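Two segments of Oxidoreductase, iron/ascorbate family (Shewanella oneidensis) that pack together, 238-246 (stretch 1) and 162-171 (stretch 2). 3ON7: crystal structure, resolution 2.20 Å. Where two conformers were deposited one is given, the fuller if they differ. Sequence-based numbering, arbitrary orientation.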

# COMPACT_ATOMS: atom_id res chain seq x y z
N GLY B 238 35.55 -13.79 16.96
CA GLY B 238 35.11 -14.45 18.19
C GLY B 238 33.62 -14.73 18.28
O GLY B 238 33.21 -15.62 19.02
N THR B 239 32.81 -13.98 17.53
CA THR B 239 31.38 -14.20 17.46
C THR B 239 31.09 -15.66 17.07
O THR B 239 31.60 -16.16 16.07
CB THR B 239 30.69 -13.24 16.44
OG1 THR B 239 30.99 -11.87 16.76
CG2 THR B 239 29.17 -13.44 16.44
N ASP B 240 30.29 -16.34 17.88
CA ASP B 240 30.01 -17.75 17.68
C ASP B 240 28.76 -17.87 16.81
O ASP B 240 27.67 -17.55 17.25
CB ASP B 240 29.79 -18.42 19.05
CG ASP B 240 29.61 -19.94 18.95
OD1 ASP B 240 29.36 -20.48 17.86
OD2 ASP B 240 29.72 -20.58 20.01
N LYS B 241 28.93 -18.36 15.59
CA LYS B 241 27.83 -18.40 14.62
C LYS B 241 26.69 -19.35 15.03
O LYS B 241 25.57 -19.17 14.60
CB LYS B 241 28.35 -18.78 13.23
CG LYS B 241 28.68 -20.25 13.06
CD LYS B 241 29.19 -20.53 11.67
CE LYS B 241 29.23 -22.02 11.38
NZ LYS B 241 29.60 -22.38 9.97
N THR B 242 26.99 -20.33 15.88
CA THR B 242 26.00 -21.32 16.31
C THR B 242 25.08 -20.83 17.42
O THR B 242 24.20 -21.57 17.85
CB THR B 242 26.68 -22.63 16.79
OG1 THR B 242 27.42 -22.38 17.99
CG2 THR B 242 27.63 -23.15 15.75
N LYS B 243 25.25 -19.60 17.90
CA LYS B 243 24.35 -19.05 18.93
C LYS B 243 23.27 -18.16 18.34
O LYS B 243 23.54 -17.34 17.45
CB LYS B 243 25.12 -18.27 19.99
CG LYS B 243 26.22 -19.06 20.66
CD LYS B 243 25.74 -20.41 21.18
CE LYS B 243 26.77 -21.10 22.06
NZ LYS B 243 26.12 -22.18 22.87
N SER B 244 22.06 -18.31 18.86
CA SER B 244 20.94 -17.42 18.55
C SER B 244 21.22 -16.05 19.13
O SER B 244 21.91 -15.92 20.15
CB SER B 244 19.64 -17.93 19.16
OG SER B 244 19.04 -18.96 18.41
N ARG B 245 20.69 -15.02 18.49
CA ARG B 245 20.67 -13.68 19.09
C ARG B 245 19.26 -13.11 19.02
O ARG B 245 18.64 -13.09 17.96
CB ARG B 245 21.63 -12.74 18.39
CG ARG B 245 21.71 -11.37 19.06
CD ARG B 245 22.79 -10.49 18.47
NE ARG B 245 24.12 -11.08 18.57
CZ ARG B 245 25.20 -10.59 17.98
NH1 ARG B 245 25.11 -9.48 17.26
NH2 ARG B 245 26.37 -11.20 18.11
N ILE B 246 18.77 -12.66 20.16
CA ILE B 246 17.48 -11.99 20.28
C ILE B 246 17.81 -10.54 20.58
O ILE B 246 18.78 -10.26 21.30
CB ILE B 246 16.64 -12.59 21.43
CG1 ILE B 246 16.21 -14.02 21.07
CG2 ILE B 246 15.44 -11.72 21.78
CD1 ILE B 246 15.02 -14.12 20.13
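Stretch 2, residues 162-171: GDEEMGAIRA

Stretch 2 (162-171), an irregular, largely extended segment, crosses the loop of stretch 1 steeply, its Gly162 end at the tip of Lys241 and its Arg170 end beside Thr239 and Arg245. The type I turn of stretch 1, Asp240 to Lys243, is closed by Lys243 N to Asp240 O (3.2 Å). Asp240 chi1 is t, and its OD1 accepts from Thr242 N (3.1 Å) and Thr242 OG1 (2.7 Å), bracing the turn on the side away from stretch 2. The backbones come nearest at Lys241 and Met166, CA to CA 6.4 Å. Lys241 leaves its CA sideways, with chi1 p; the remaining torsions are all t, and this full extension carries NZ to two backbone carbonyls, Gly162 O at 3.0 Å and Glu164 O at 2.7 Å, both hydrogen bonds. Met166, a selenomethionine, has its CA-to-CB bond toward stretch 1; chi1 and chi2 are t, and its SE lies 3.9 Å from Lys241 CB and 3.7 Å from Thr239 CG2. Thr239, chi1 m, also sets CG2 3.6 Å from Arg170 NH2, at the guanidinium edge. Arg170 and Arg245 share the pattern t, t, m over chi1 to chi3, and their guanidinium groups stack, centres 3.6 Å apart and planes at 21°. Arg170 NE and Arg245 NH1, 3.2 Å apart, are both donors, so this like-charged contact is no hydrogen bond. Waters link Arg170 NH1 and NH2 to carbonyls of the turn.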

# COMPACT_ATOMS: atom_id res chain seq x y z
N GLY B 162 27.14 -26.19 10.18
CA GLY B 162 27.85 -26.74 9.03
C GLY B 162 28.85 -25.77 8.43
O GLY B 162 29.70 -25.21 9.14
N ASP B 163 28.73 -25.57 7.11
CA ASP B 163 29.63 -24.75 6.30
C ASP B 163 29.11 -23.32 6.10
O ASP B 163 29.80 -22.47 5.53
CB ASP B 163 29.81 -25.41 4.93
CG ASP B 163 28.48 -25.84 4.30
OD1 ASP B 163 27.46 -25.16 4.52
OD2 ASP B 163 28.46 -26.88 3.60
N GLU B 164 27.86 -23.07 6.52
CA GLU B 164 27.24 -21.74 6.45
C GLU B 164 28.19 -20.65 6.96
O GLU B 164 28.68 -20.72 8.09
CB GLU B 164 25.96 -21.69 7.30
CG GLU B 164 24.74 -22.36 6.71
CD GLU B 164 23.49 -22.13 7.58
OE1 GLU B 164 23.34 -22.84 8.60
OE2 GLU B 164 22.66 -21.24 7.24
N GLU B 165 28.44 -19.65 6.12
CA GLU B 165 29.36 -18.56 6.47
C GLU B 165 28.61 -17.43 7.16
O GLU B 165 27.50 -17.07 6.78
CB GLU B 165 30.06 -18.01 5.22
N MSE B 166 29.22 -16.90 8.20
CA MSE B 166 28.75 -15.68 8.85
C MSE B 166 29.54 -14.53 8.22
O MSE B 166 30.77 -14.54 8.22
CB MSE B 166 28.99 -15.78 10.36
CG MSE B 166 28.84 -14.52 11.15
SE MSE B 166 28.62 -14.91 13.06
CE MSE B 166 26.69 -14.99 13.02
N GLY B 167 28.84 -13.55 7.67
CA GLY B 167 29.49 -12.36 7.13
C GLY B 167 30.07 -11.48 8.22
O GLY B 167 29.68 -11.58 9.38
N ALA B 168 31.00 -10.60 7.84
CA ALA B 168 31.56 -9.62 8.77
C ALA B 168 30.52 -8.60 9.26
O ALA B 168 30.68 -8.00 10.33
CB ALA B 168 32.73 -8.92 8.14
N ILE B 169 29.44 -8.41 8.50
CA ILE B 169 28.40 -7.45 8.86
C ILE B 169 27.06 -8.16 9.02
O ILE B 169 26.60 -8.84 8.12
CB ILE B 169 28.28 -6.34 7.78
CG1 ILE B 169 29.57 -5.54 7.69
CG2 ILE B 169 27.16 -5.39 8.11
CD1 ILE B 169 29.58 -4.58 6.54
N ARG B 170 26.44 -7.99 10.18
CA ARG B 170 25.18 -8.63 10.53
C ARG B 170 24.02 -7.73 10.14
O ARG B 170 23.07 -8.18 9.50
CB ARG B 170 25.12 -8.92 12.04
CG ARG B 170 23.85 -9.63 12.53
CD ARG B 170 23.89 -9.95 14.03
NE ARG B 170 24.95 -10.89 14.39
CZ ARG B 170 24.78 -12.15 14.79
NH1 ARG B 170 23.58 -12.69 14.92
NH2 ARG B 170 25.84 -12.89 15.08
N ALA B 171 24.06 -6.48 10.58
CA ALA B 171 23.09 -5.48 10.12
C ALA B 171 23.80 -4.29 9.41
O ALA B 171 24.64 -3.64 10.01
CB ALA B 171 22.21 -5.01 11.29
O HOH W 1 23.29 -15.42 15.46
O HOH W 2 25.84 -15.56 16.71